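Local atomic coordinates of glycinin A3B4 subunit (Glycine max, PDB entry 2D5F), a protein that probably serves as a seed storage reserve, an 11S globulin with two cupin domains that assembles into hexamers. Residues B[65-70]-B[143-148]; B[28-33]-B[46-51]; B[375-380]-B[431-436]; B[370-375]-B[439-444]; B[132-137]-B[242-247]. One frame throughout, in Å; residues are numbered along the deposited sequence.

Contact 1 (B[65-70]-B[143-148]); sequences YPQMII and AISLLD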
# COMPACT_ATOMS: atom_id res chain seq x y z
N TYR B 65 10.69 20.46 7.04
CA TYR B 65 11.32 19.31 6.41
C TYR B 65 11.81 18.41 7.53
O TYR B 65 11.92 18.85 8.67
CB TYR B 65 12.51 19.73 5.52
CG TYR B 65 13.36 20.84 6.11
CD1 TYR B 65 13.15 22.17 5.75
CD2 TYR B 65 14.33 20.55 7.07
CE1 TYR B 65 13.90 23.20 6.33
CE2 TYR B 65 15.08 21.57 7.65
CZ TYR B 65 14.86 22.89 7.28
OH TYR B 65 15.58 23.90 7.88
N PRO B 66 12.07 17.14 7.24
CA PRO B 66 12.54 16.32 8.36
C PRO B 66 14.01 16.54 8.67
O PRO B 66 14.76 17.06 7.84
CB PRO B 66 12.22 14.90 7.91
CG PRO B 66 12.28 14.96 6.44
CD PRO B 66 11.68 16.30 6.09
N GLN B 67 14.40 16.19 9.89
CA GLN B 67 15.78 16.29 10.32
C GLN B 67 16.15 14.93 10.88
O GLN B 67 15.32 14.27 11.53
CB GLN B 67 15.96 17.31 11.45
CG GLN B 67 15.70 18.76 11.09
CD GLN B 67 15.89 19.68 12.29
OE1 GLN B 67 16.97 19.74 12.87
NE2 GLN B 67 14.83 20.40 12.66
N MET B 68 17.36 14.48 10.60
CA MET B 68 17.85 13.23 11.15
C MET B 68 19.06 13.66 11.96
O MET B 68 20.01 14.21 11.42
CB MET B 68 18.25 12.25 10.07
CG MET B 68 18.83 10.97 10.64
SD MET B 68 19.02 9.70 9.40
CE MET B 68 17.51 8.80 9.67
N ILE B 69 19.01 13.42 13.27
CA ILE B 69 20.08 13.83 14.16
C ILE B 69 20.81 12.67 14.81
O ILE B 69 20.19 11.68 15.22
CB ILE B 69 19.51 14.71 15.28
CG1 ILE B 69 18.61 15.79 14.68
CG2 ILE B 69 20.64 15.35 16.08
CD1 ILE B 69 17.77 16.51 15.71
N ILE B 70 22.13 12.77 14.90
CA ILE B 70 22.90 11.75 15.58
C ILE B 70 23.56 12.43 16.77
O ILE B 70 24.19 13.48 16.63
CB ILE B 70 23.99 11.10 14.68
CG1 ILE B 70 24.69 10.00 15.48
CG2 ILE B 70 24.98 12.15 14.19
CD1 ILE B 70 25.63 9.13 14.67
N ALA B 143 25.21 17.19 19.12
CA ALA B 143 24.43 16.47 18.11
C ALA B 143 24.63 17.07 16.73
O ALA B 143 24.81 18.28 16.58
CB ALA B 143 22.96 16.50 18.49
N ILE B 144 24.61 16.21 15.71
CA ILE B 144 24.77 16.65 14.33
C ILE B 144 23.48 16.36 13.58
O ILE B 144 23.07 15.21 13.45
CB ILE B 144 25.96 15.93 13.63
CG1 ILE B 144 27.29 16.55 14.06
CG2 ILE B 144 25.83 16.08 12.12
CD1 ILE B 144 27.63 16.34 15.52
N SER B 145 22.85 17.42 13.08
CA SER B 145 21.59 17.28 12.38
C SER B 145 21.65 17.43 10.87
O SER B 145 22.19 18.40 10.35
CB SER B 145 20.58 18.28 12.94
OG SER B 145 19.37 18.21 12.22
N LEU B 146 21.08 16.45 10.17
CA LEU B 146 21.00 16.50 8.72
C LEU B 146 19.64 17.16 8.45
O LEU B 146 18.60 16.61 8.80
CB LEU B 146 21.02 15.08 8.14
CG LEU B 146 21.10 14.92 6.61
CD1 LEU B 146 19.82 15.40 5.92
CD2 LEU B 146 22.31 15.69 6.09
N LEU B 147 19.68 18.36 7.88
CA LEU B 147 18.46 19.10 7.54
C LEU B 147 18.10 18.77 6.10
O LEU B 147 18.68 19.31 5.16
CB LEU B 147 18.68 20.62 7.70
CG LEU B 147 18.69 21.26 9.10
CD1 LEU B 147 19.73 20.62 9.98
CD2 LEU B 147 18.98 22.75 8.97
N ASP B 148 17.14 17.87 5.92
CA ASP B 148 16.72 17.44 4.59
C ASP B 148 15.83 18.48 3.90
O ASP B 148 14.65 18.23 3.66
CB ASP B 148 16.00 16.09 4.72
CG ASP B 148 15.71 15.44 3.38
OD1 ASP B 148 16.43 15.73 2.39
OD2 ASP B 148 14.77 14.63 3.31

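Contact 2 (B[28-33]-B[46-51]); sequences GLIETW and TVSKRT. With CO3 (carbonate ion), chain E.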
# COMPACT_ATOMS: atom_id res chain seq x y z
N GLY B 28 24.19 27.12 25.23
CA GLY B 28 24.79 26.27 24.22
C GLY B 28 25.35 26.96 22.99
O GLY B 28 25.56 28.17 22.97
N LEU B 29 25.57 26.15 21.95
CA LEU B 29 26.14 26.63 20.70
C LEU B 29 25.48 25.93 19.51
O LEU B 29 25.13 24.75 19.58
CB LEU B 29 27.64 26.33 20.69
CG LEU B 29 28.45 26.71 19.46
CD1 LEU B 29 28.51 28.23 19.32
CD2 LEU B 29 29.86 26.13 19.59
N ILE B 30 25.31 26.68 18.43
CA ILE B 30 24.75 26.14 17.20
C ILE B 30 25.70 26.51 16.07
O ILE B 30 26.01 27.68 15.87
CB ILE B 30 23.36 26.72 16.89
CG1 ILE B 30 22.36 26.28 17.96
CG2 ILE B 30 22.89 26.23 15.52
CD1 ILE B 30 20.95 26.80 17.74
N GLU B 31 26.18 25.50 15.36
CA GLU B 31 27.09 25.70 14.25
C GLU B 31 26.43 25.17 12.99
O GLU B 31 25.94 24.04 12.97
CB GLU B 31 28.39 24.95 14.51
CG GLU B 31 29.17 25.47 15.70
CD GLU B 31 30.29 24.54 16.08
OE1 GLU B 31 30.06 23.64 16.91
OE2 GLU B 31 31.40 24.70 15.54
N THR B 32 26.41 25.97 11.94
CA THR B 32 25.81 25.51 10.70
C THR B 32 26.75 25.56 9.51
O THR B 32 27.66 26.39 9.47
CB THR B 32 24.55 26.34 10.34
OG1 THR B 32 24.92 27.71 10.12
CG2 THR B 32 23.52 26.27 11.46
N TRP B 33 26.54 24.65 8.57
CA TRP B 33 27.32 24.62 7.34
C TRP B 33 26.48 25.46 6.38
O TRP B 33 25.26 25.34 6.37
CB TRP B 33 27.43 23.18 6.80
CG TRP B 33 28.52 22.33 7.43
CD1 TRP B 33 29.72 21.98 6.86
CD2 TRP B 33 28.49 21.69 8.72
NE1 TRP B 33 30.42 21.15 7.71
CE2 TRP B 33 29.69 20.96 8.85
CE3 TRP B 33 27.55 21.66 9.77
CZ2 TRP B 33 29.99 20.20 10.00
CZ3 TRP B 33 27.85 20.90 10.91
CH2 TRP B 33 29.06 20.19 11.01
N THR B 46 21.52 20.39 4.19
CA THR B 46 22.51 21.19 4.89
C THR B 46 22.64 20.54 6.25
O THR B 46 21.86 19.65 6.59
CB THR B 46 22.14 22.69 5.02
OG1 THR B 46 23.32 23.41 5.40
CG2 THR B 46 21.08 22.93 6.07
N VAL B 47 23.64 20.94 7.02
CA VAL B 47 23.88 20.33 8.32
C VAL B 47 24.05 21.36 9.43
O VAL B 47 24.55 22.46 9.20
CB VAL B 47 25.14 19.42 8.27
CG1 VAL B 47 25.35 18.74 9.62
CG2 VAL B 47 24.99 18.38 7.16
N SER B 48 23.63 20.98 10.63
CA SER B 48 23.72 21.85 11.79
C SER B 48 24.23 21.06 13.00
O SER B 48 23.71 19.99 13.31
CB SER B 48 22.33 22.42 12.09
OG SER B 48 22.31 23.09 13.33
N LYS B 49 25.26 21.58 13.65
CA LYS B 49 25.84 20.94 14.83
C LYS B 49 25.36 21.71 16.06
O LYS B 49 25.60 22.91 16.17
CB LYS B 49 27.36 20.97 14.75
CG LYS B 49 28.06 20.30 15.92
CD LYS B 49 29.57 20.35 15.71
CE LYS B 49 30.31 19.74 16.89
NZ LYS B 49 31.79 19.89 16.74
N ARG B 50 24.70 21.02 16.98
CA ARG B 50 24.17 21.68 18.17
C ARG B 50 24.82 21.19 19.45
O ARG B 50 25.05 20.00 19.63
CB ARG B 50 22.66 21.49 18.25
CG ARG B 50 21.89 22.28 17.21
CD ARG B 50 20.51 21.70 16.94
NE ARG B 50 20.09 22.00 15.58
CZ ARG B 50 19.17 21.32 14.91
NH1 ARG B 50 18.86 21.67 13.67
NH2 ARG B 50 18.56 20.28 15.47
N THR B 51 25.12 22.14 20.33
CA THR B 51 25.73 21.80 21.60
C THR B 51 24.89 22.35 22.74
O THR B 51 24.60 23.54 22.79
CB THR B 51 27.16 22.36 21.72
OG1 THR B 51 27.98 21.78 20.71
CG2 THR B 51 27.75 22.03 23.09
C CO3 E . 18.85 19.62 19.19
O1 CO3 E . 18.38 20.23 20.20
O2 CO3 E . 18.39 19.88 18.03
O3 CO3 E . 19.79 18.74 19.35
O HOH W 1 27.66 23.23 18.24

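Contact 3 (B[375-380]-B[431-436]); sequences YRNGIY and AEQGGE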
# COMPACT_ATOMS: atom_id res chain seq x y z
N TYR B 375 38.72 -0.08 11.64
CA TYR B 375 39.85 -0.18 12.54
C TYR B 375 41.09 0.20 11.73
O TYR B 375 41.01 0.40 10.52
CB TYR B 375 39.98 -1.61 13.08
CG TYR B 375 38.71 -2.12 13.71
CD1 TYR B 375 38.00 -1.36 14.63
CD2 TYR B 375 38.21 -3.38 13.38
CE1 TYR B 375 36.82 -1.83 15.22
CE2 TYR B 375 37.04 -3.87 13.96
CZ TYR B 375 36.35 -3.09 14.87
OH TYR B 375 35.21 -3.58 15.45
N ARG B 376 42.22 0.31 12.42
CA ARG B 376 43.48 0.68 11.79
C ARG B 376 43.68 -0.09 10.49
O ARG B 376 43.68 -1.32 10.47
CB ARG B 376 44.64 0.40 12.76
CG ARG B 376 46.00 0.93 12.32
CD ARG B 376 47.05 0.62 13.38
NE ARG B 376 48.41 0.95 12.96
CZ ARG B 376 48.92 2.18 12.92
NH1 ARG B 376 48.19 3.22 13.28
NH2 ARG B 376 50.17 2.36 12.52
N ASN B 377 43.84 0.66 9.40
CA ASN B 377 44.05 0.08 8.08
C ASN B 377 42.84 -0.65 7.51
O ASN B 377 42.91 -1.21 6.42
CB ASN B 377 45.25 -0.86 8.10
CG ASN B 377 46.54 -0.14 8.45
OD1 ASN B 377 46.89 0.86 7.82
ND2 ASN B 377 47.25 -0.63 9.45
N GLY B 378 41.73 -0.65 8.25
CA GLY B 378 40.54 -1.32 7.78
C GLY B 378 39.99 -0.64 6.54
O GLY B 378 39.93 0.59 6.47
N ILE B 379 39.58 -1.44 5.56
CA ILE B 379 39.07 -0.89 4.32
C ILE B 379 37.60 -1.20 4.01
O ILE B 379 37.13 -2.32 4.21
CB ILE B 379 39.89 -1.39 3.11
CG1 ILE B 379 41.32 -0.85 3.18
CG2 ILE B 379 39.21 -0.98 1.81
CD1 ILE B 379 42.22 -1.36 2.08
N TYR B 380 36.89 -0.18 3.54
CA TYR B 380 35.50 -0.33 3.12
C TYR B 380 35.69 -0.22 1.60
O TYR B 380 35.75 0.88 1.05
CB TYR B 380 34.64 0.82 3.63
CG TYR B 380 33.15 0.64 3.43
CD1 TYR B 380 32.65 -0.23 2.46
CD2 TYR B 380 32.23 1.39 4.17
CE1 TYR B 380 31.28 -0.36 2.24
CE2 TYR B 380 30.87 1.28 3.95
CZ TYR B 380 30.40 0.40 2.98
OH TYR B 380 29.04 0.30 2.77
N ALA B 431 35.38 4.87 -1.41
CA ALA B 431 36.11 3.87 -0.63
C ALA B 431 36.78 4.58 0.54
O ALA B 431 37.13 5.75 0.44
CB ALA B 431 37.15 3.18 -1.50
N GLU B 432 36.93 3.86 1.65
CA GLU B 432 37.54 4.43 2.85
C GLU B 432 38.51 3.46 3.53
O GLU B 432 38.28 2.25 3.54
CB GLU B 432 36.45 4.81 3.86
CG GLU B 432 35.51 5.93 3.43
CD GLU B 432 34.16 5.45 2.92
OE1 GLU B 432 33.26 6.30 2.76
OE2 GLU B 432 34.00 4.23 2.68
N GLN B 433 39.59 4.00 4.09
CA GLN B 433 40.56 3.18 4.81
C GLN B 433 40.90 3.86 6.13
O GLN B 433 41.37 5.00 6.15
CB GLN B 433 41.84 2.95 4.01
CG GLN B 433 42.89 2.16 4.79
CD GLN B 433 43.95 1.52 3.90
OE1 GLN B 433 44.28 2.06 2.84
NE2 GLN B 433 44.48 0.39 4.33
N GLY B 434 40.66 3.15 7.23
CA GLY B 434 40.94 3.69 8.54
C GLY B 434 42.39 4.09 8.71
O GLY B 434 43.30 3.39 8.25
N GLY B 435 42.61 5.22 9.37
CA GLY B 435 43.97 5.68 9.59
C GLY B 435 44.63 4.96 10.75
O GLY B 435 44.27 3.84 11.11
N GLU B 436 45.60 5.64 11.35
CA GLU B 436 46.35 5.10 12.47
C GLU B 436 45.46 4.82 13.68
O GLU B 436 45.59 3.79 14.34
CB GLU B 436 47.46 6.08 12.86
CG GLU B 436 48.33 6.56 11.69
CD GLU B 436 47.63 7.61 10.80
OE1 GLU B 436 46.63 7.28 10.13
OE2 GLU B 436 48.10 8.77 10.78

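Contact 4 (B[370-375]-B[439-444]); sequences QYVVLY and LEYVVF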
# COMPACT_ATOMS: atom_id res chain seq x y z
N GLN B 370 23.80 5.11 7.98
CA GLN B 370 24.67 4.00 8.32
C GLN B 370 25.72 4.54 9.28
O GLN B 370 26.04 5.74 9.27
CB GLN B 370 25.35 3.42 7.08
CG GLN B 370 24.41 2.61 6.20
CD GLN B 370 25.14 1.90 5.07
OE1 GLN B 370 25.89 2.52 4.33
NE2 GLN B 370 24.90 0.60 4.93
N TYR B 371 26.22 3.67 10.15
CA TYR B 371 27.28 4.06 11.06
C TYR B 371 28.39 3.10 10.73
O TYR B 371 28.19 1.88 10.74
CB TYR B 371 26.87 3.92 12.52
CG TYR B 371 27.85 4.61 13.44
CD1 TYR B 371 28.79 3.89 14.18
CD2 TYR B 371 27.89 6.00 13.50
CE1 TYR B 371 29.74 4.54 14.97
CE2 TYR B 371 28.84 6.66 14.28
CZ TYR B 371 29.76 5.93 15.01
OH TYR B 371 30.70 6.60 15.76
N VAL B 372 29.55 3.64 10.39
CA VAL B 372 30.68 2.82 10.00
C VAL B 372 31.87 2.99 10.94
O VAL B 372 32.23 4.12 11.30
CB VAL B 372 31.12 3.17 8.56
CG1 VAL B 372 32.31 2.32 8.16
CG2 VAL B 372 29.95 2.95 7.59
N VAL B 373 32.46 1.87 11.32
CA VAL B 373 33.64 1.89 12.18
C VAL B 373 34.73 1.08 11.48
O VAL B 373 34.55 -0.12 11.24
CB VAL B 373 33.38 1.26 13.56
CG1 VAL B 373 34.67 1.24 14.37
CG2 VAL B 373 32.30 2.05 14.29
N LEU B 374 35.82 1.74 11.13
CA LEU B 374 36.94 1.07 10.48
C LEU B 374 38.11 1.09 11.44
O LEU B 374 38.45 2.12 12.02
CB LEU B 374 37.33 1.78 9.18
CG LEU B 374 36.31 1.69 8.03
CD1 LEU B 374 36.77 2.56 6.86
CD2 LEU B 374 36.13 0.24 7.61
N TYR B 375 38.72 -0.08 11.64
CA TYR B 375 39.85 -0.18 12.54
C TYR B 375 41.09 0.20 11.73
O TYR B 375 41.01 0.40 10.52
CB TYR B 375 39.98 -1.61 13.08
CG TYR B 375 38.71 -2.12 13.71
CD1 TYR B 375 38.00 -1.36 14.63
CD2 TYR B 375 38.21 -3.38 13.38
CE1 TYR B 375 36.82 -1.83 15.22
CE2 TYR B 375 37.04 -3.87 13.96
CZ TYR B 375 36.35 -3.09 14.87
OH TYR B 375 35.21 -3.58 15.45
N LEU B 439 38.83 4.95 12.07
CA LEU B 439 37.91 5.95 11.54
C LEU B 439 36.47 5.55 11.82
O LEU B 439 36.09 4.41 11.61
CB LEU B 439 38.10 6.08 10.03
CG LEU B 439 37.06 6.96 9.32
CD1 LEU B 439 37.33 8.43 9.61
CD2 LEU B 439 37.14 6.70 7.83
N GLU B 440 35.67 6.51 12.29
CA GLU B 440 34.26 6.27 12.57
C GLU B 440 33.46 7.41 11.97
O GLU B 440 33.85 8.58 12.06
CB GLU B 440 33.97 6.24 14.07
CG GLU B 440 34.72 5.19 14.86
CD GLU B 440 34.12 5.00 16.23
OE1 GLU B 440 34.79 4.39 17.09
OE2 GLU B 440 32.97 5.44 16.46
N TYR B 441 32.32 7.09 11.38
CA TYR B 441 31.47 8.12 10.82
C TYR B 441 30.05 7.65 10.58
O TYR B 441 29.76 6.45 10.52
CB TYR B 441 32.06 8.62 9.49
CG TYR B 441 32.13 7.57 8.39
CD1 TYR B 441 33.26 6.77 8.24
CD2 TYR B 441 31.08 7.40 7.50
CE1 TYR B 441 33.34 5.82 7.22
CE2 TYR B 441 31.14 6.46 6.48
CZ TYR B 441 32.27 5.67 6.34
OH TYR B 441 32.32 4.76 5.31
N VAL B 442 29.15 8.61 10.48
CA VAL B 442 27.76 8.31 10.19
C VAL B 442 27.60 8.78 8.75
O VAL B 442 28.32 9.68 8.31
CB VAL B 442 26.78 9.10 11.09
CG1 VAL B 442 26.99 10.60 10.93
CG2 VAL B 442 25.34 8.73 10.72
N VAL B 443 26.68 8.17 8.02
CA VAL B 443 26.44 8.58 6.64
C VAL B 443 24.95 8.75 6.49
O VAL B 443 24.20 7.79 6.63
CB VAL B 443 26.83 7.51 5.61
CG1 VAL B 443 26.79 8.13 4.21
CG2 VAL B 443 28.18 6.97 5.91
N PHE B 444 24.52 9.97 6.22
CA PHE B 444 23.11 10.23 6.03
C PHE B 444 22.82 9.98 4.55
O PHE B 444 23.61 10.36 3.69
CB PHE B 444 22.77 11.67 6.39
CG PHE B 444 23.13 12.05 7.81
CD1 PHE B 444 24.29 12.79 8.07
CD2 PHE B 444 22.30 11.71 8.87
CE1 PHE B 444 24.60 13.19 9.37
CE2 PHE B 444 22.60 12.10 10.18
CZ PHE B 444 23.76 12.84 10.43

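Contact 5 (B[132-137]-B[242-247]); sequences WTYNTG and GGLSVI. With CO3 (carbonate ion), chain E.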
# COMPACT_ATOMS: atom_id res chain seq x y z
N TRP B 132 11.69 20.08 21.45
CA TRP B 132 12.62 20.74 22.36
C TRP B 132 13.52 19.65 22.95
O TRP B 132 13.12 18.49 23.03
CB TRP B 132 11.88 21.46 23.49
CG TRP B 132 10.98 20.58 24.31
CD1 TRP B 132 9.65 20.36 24.10
CD2 TRP B 132 11.35 19.76 25.42
NE1 TRP B 132 9.17 19.44 25.01
CE2 TRP B 132 10.20 19.06 25.83
CE3 TRP B 132 12.56 19.55 26.11
CZ2 TRP B 132 10.20 18.15 26.90
CZ3 TRP B 132 12.56 18.65 27.18
CH2 TRP B 132 11.39 17.96 27.56
N THR B 133 14.74 20.02 23.33
CA THR B 133 15.67 19.06 23.91
C THR B 133 16.33 19.65 25.15
O THR B 133 16.45 20.86 25.28
CB THR B 133 16.76 18.66 22.91
OG1 THR B 133 17.53 19.81 22.56
CG2 THR B 133 16.14 18.06 21.65
N TYR B 134 16.76 18.77 26.05
CA TYR B 134 17.38 19.20 27.30
C TYR B 134 18.50 18.25 27.69
O TYR B 134 18.37 17.03 27.56
CB TYR B 134 16.33 19.23 28.41
CG TYR B 134 16.88 19.48 29.79
CD1 TYR B 134 17.35 20.74 30.15
CD2 TYR B 134 16.94 18.46 30.73
CE1 TYR B 134 17.87 20.98 31.41
CE2 TYR B 134 17.46 18.69 32.01
CZ TYR B 134 17.92 19.95 32.34
OH TYR B 134 18.45 20.19 33.58
N ASN B 135 19.61 18.82 28.16
CA ASN B 135 20.76 18.05 28.59
C ASN B 135 20.50 17.57 30.02
O ASN B 135 20.32 18.38 30.92
CB ASN B 135 22.01 18.94 28.55
CG ASN B 135 23.28 18.18 28.83
OD1 ASN B 135 24.38 18.70 28.62
ND2 ASN B 135 23.15 16.94 29.30
N THR B 136 20.45 16.26 30.20
CA THR B 136 20.19 15.67 31.52
C THR B 136 21.47 15.19 32.20
O THR B 136 21.41 14.64 33.30
CB THR B 136 19.26 14.46 31.41
OG1 THR B 136 19.93 13.43 30.67
CG2 THR B 136 17.97 14.83 30.70
N GLY B 137 22.62 15.39 31.56
CA GLY B 137 23.87 14.94 32.13
C GLY B 137 24.83 16.07 32.45
O GLY B 137 24.48 17.25 32.34
N GLY B 242 19.08 25.44 38.27
CA GLY B 242 18.48 24.53 39.22
C GLY B 242 18.08 23.21 38.57
O GLY B 242 17.62 22.29 39.25
N GLY B 243 18.28 23.12 37.26
CA GLY B 243 17.93 21.91 36.54
C GLY B 243 16.46 21.87 36.19
O GLY B 243 15.63 22.49 36.87
N LEU B 244 16.12 21.15 35.13
CA LEU B 244 14.73 21.04 34.69
C LEU B 244 14.04 19.80 35.25
O LEU B 244 14.67 18.75 35.41
CB LEU B 244 14.66 20.99 33.16
CG LEU B 244 13.29 20.91 32.48
CD1 LEU B 244 12.67 22.31 32.39
CD2 LEU B 244 13.46 20.32 31.08
N SER B 245 12.75 19.92 35.55
CA SER B 245 11.96 18.81 36.06
C SER B 245 10.74 18.60 35.18
O SER B 245 9.97 19.54 34.95
CB SER B 245 11.50 19.08 37.50
OG SER B 245 12.60 19.24 38.37
N VAL B 246 10.56 17.38 34.69
CA VAL B 246 9.41 17.02 33.87
C VAL B 246 8.93 15.66 34.34
O VAL B 246 9.65 14.96 35.04
CB VAL B 246 9.78 16.91 32.36
CG1 VAL B 246 10.43 18.19 31.87
CG2 VAL B 246 10.69 15.71 32.13
N ILE B 247 7.72 15.29 33.95
CA ILE B 247 7.19 13.99 34.34
C ILE B 247 7.88 12.91 33.51
O ILE B 247 7.90 12.99 32.28
CB ILE B 247 5.68 13.92 34.09
CG1 ILE B 247 4.98 15.08 34.80
CG2 ILE B 247 5.13 12.60 34.60
CD1 ILE B 247 3.53 15.25 34.42
C CO3 E . 18.85 19.62 19.19
O1 CO3 E . 18.38 20.23 20.20
O2 CO3 E . 18.39 19.88 18.03
O3 CO3 E . 19.79 18.74 19.35

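Contact 1 (B[65-70]-B[143-148])
The ring of Y65 and the side chain of L147 cross obliquely at one end of an antiparallel strand pair, 67-70 with 143-147, in the N-terminal cupin barrel. CE2 of Y65 lies 3.7 Å from CB of L147, and its OH goes on to bond R161 N. With CG lodged between backbone N and carbonyl carbon (chi1 40°), the root of the ring stands near D148 O, which is 3.2 Å from CB of Y65. An alanine here would keep that last contact but would probably leave a gap beside CB and CG of L147 and R161 N without its mate. The second flat group, the amide of Q67, is reached by a chain extended beyond CG. S145 OG donates to Q67 OE1 over 2.9 Å, in the carbonyl plane on a lone pair. As R50 NH1 also bonds that oxygen, two donors grip a buried acceptor. The carboxylate of D148 lies beside P66, with N151 as partner of its OD2.

Between the side chains runs regular backbone pairing, M68 with L146 and I70 with I144, the shortest of its bonds being L146 N to M68 O at 2.8 Å. D148 N to P66 O, at 3.2 Å, prolongs the pairing past the strand ends. The side chains of M68, I70 and L146 touch F444 of the second cupin domain. On the opposite face CG2 of I69 rests 3.5 Å from CB of A143, a residue of the carbonate pocket.

Contact 2 (B[28-33]-B[46-51])
W33 packs its six-membered ring against V47 where strands 28-32 and 46-51 pair antiparallel in the N-terminal cupin barrel. CZ3 of W33 is 3.5 Å from CG1 of V47. The ring also presents its edge to the backbone, with V47 O near its plane, 3.2 Å from CE3 of W33, and K49 N in the plane. W33 NE1 bonds L17 O, which helps to fix the indole's rotation. Backbone bonds of 2.6 Å from K49 N to E31 O and 2.7 Å from T51 N to L29 O draw the strands close.

The partly exposed side, formed by L29, E31, K49 and T51, is looser. E31 and K49 lie side by side with extended chains, yet OE1 of E31 stays 4.1 Å from NZ of K49, beyond a salt bridge. A water instead joins E31 OE1, 2.8 Å away, to K49 O and T51 OG1.

On the buried face I30 lies alongside R50, whose NH2 donates to carbonate O2 over 2.6 Å at the guanidinium edge. Since NH1 is held by Q67 OE1, the arginine is anchored before it meets the ion, and its buried positive charge would be expected to favour an anion there.

Contact 3 (B[375-380]-B[431-436])
A type II beta turn, Y375 to G378, delivers the chain into strand 379-385 of the C-terminal cupin barrel, and N377 of the turn and I379 of the strand meet Q433 on the antiparallel strand 429-435. G378 N closes the turn on Y375 O. Q433 reaches across with its CG anti to the backbone N (chi1 177°), and its NE2 donates to N377 O over 3.1 Å from above the carbonyl plane, 37° out of it. On the way CD of Q433 passes 3.6 Å from CG1 of I379. An alanine in place of Q433 would probably leave N377 O without this donor and open a gap beside CG1 and CD1 of I379. N377 N bonds G434 O at 3.0 Å, and a side chain on G434 would run into Y375 O.

On the other face Y380 and E432 lie side by side, OE2 of E432 being 3.6 Å from CB of Y380, with ring and carboxylate planes 40° apart. A magnesium ion is about 3 Å from the E432 side chain.

The pair thus stands between two neighbours: Y380 and E432 face strands 368-374 and 438-445 of the other sheet, while I379, A431 and Q433 receive F212, from helix 210-216 of a second subunit.

Contact 4 (B[370-375]-B[439-444])
E440 lies on strand 439-444 opposite V373 of the antiparallel strand 370-374, and its side chain can be followed outward atom by atom. CB is 3.7 Å from Y371 OH. CG, anti to the carbonyl carbon (chi1 -59°), rides alongside V373, 4.0 Å from its CG1. CD is equally near CG2 of the valine. At the tip the two oxygens part company: OE2 accepts from Y371 OH over 2.6 Å, met almost in line with its own C-O bond, whereas OE1 forms a salt bridge with R396. The ring of Y371 and the carboxylate stand nearly perpendicular, 88° apart, and T395 OG1 is a further partner of the phenol. Such sharing would probably keep the glutamate ionised.

Y371 also carries Y441 O over one ring face, with CD2 of Y371 3.5 Å from that oxygen. The same oxygen accepts from V372 N at 2.8 Å.

V372 and Y441 pack together on the opposite side of the sheet. V372 lays its CB over one face of the Y441 ring in a CH-pi contact, 3.8 Å from the centroid and displaced toward the rim, while CG2 of V443 lies in plane at the ring edge. The Y441 side chain is about 3 Å from a magnesium ion. On the same side Q370 extends to K445 through OE1 and to T353 through NE2.

Y371 and V442 also touch I70 of the N-terminal domain, which places these strands at the seam between the two cupins. Strands 368-374 and 438-445 are neighbours in an antiparallel sheet of the C-terminal barrel, and antiparallel sheets of this kind form the cupin fold.

Contact 5 (B[132-137]-B[242-247])
L244 engages Y134 twice over, its backbone as donor and its side chain as a lid. L244 N gives its hydrogen to Y134 OH over 3.0 Å in a fairly straight bond (164°), and CB of the same residue sits over one face of the ring. Here strand 131-135 of the N-terminal cupin barrel meets an irregular, extended loop, 242-247, with no sheet pairing between them. CB of L244 lies 3.7 Å from the centroid of the Y134 ring and 18° off its normal, a CH-pi contact shifted toward the rim at CZ. The two side chains slide past each other in opposite directions, which brings CD2 of L244 back to within 3.8 Å of CG of Y134. CG of the tyrosine is anti to its backbone N (chi1 172°), setting the base of the ring out toward the loop. G243 comes next to the phenol oxygen, its CA 3.5 Å from Y134 OH, with backbone angles that call for glycine.

Farther along, W132 makes slacker contacts: CZ3 is 4.3 Å from CD2 of L244, and CH2 reaches CG1 of V246 at a similar distance. A fourth subunit covers this region, where its P463 packs on W132 and V246 and its E465 accepts from S245 N. The case illustrates how a strand can serve two surroundings at once. While W132 and Y134 hold the loop, the intervening T133 belongs to the carbonate pocket, with its OG1 donating to carbonate O1 over 2.5 Å.

Overall arrangement
From the N terminus, contact 2 comes first, closing the short, partly helical connection between strands 28-32 and 46-52. Contact 1 follows in series and closes a longer, strand-rich loop; strand 46-52 lies beside 141-147, so contacts 1 and 2 share one sheet. Contact 5 opens inside the loop of contact 1 and closes beyond it, so the two cross, and it ties the second sheet of the first cupin to the loop that follows strand 237-239. Contacts 2 and 5 meet at the carbonate. In the second cupin, contact 3 nests inside contact 4, sharing Y375, and a probable hydrogen bond between E432 and Y441 links their sheets. F444 and V442 pack contact 4 on contact 1, uniting the two domains.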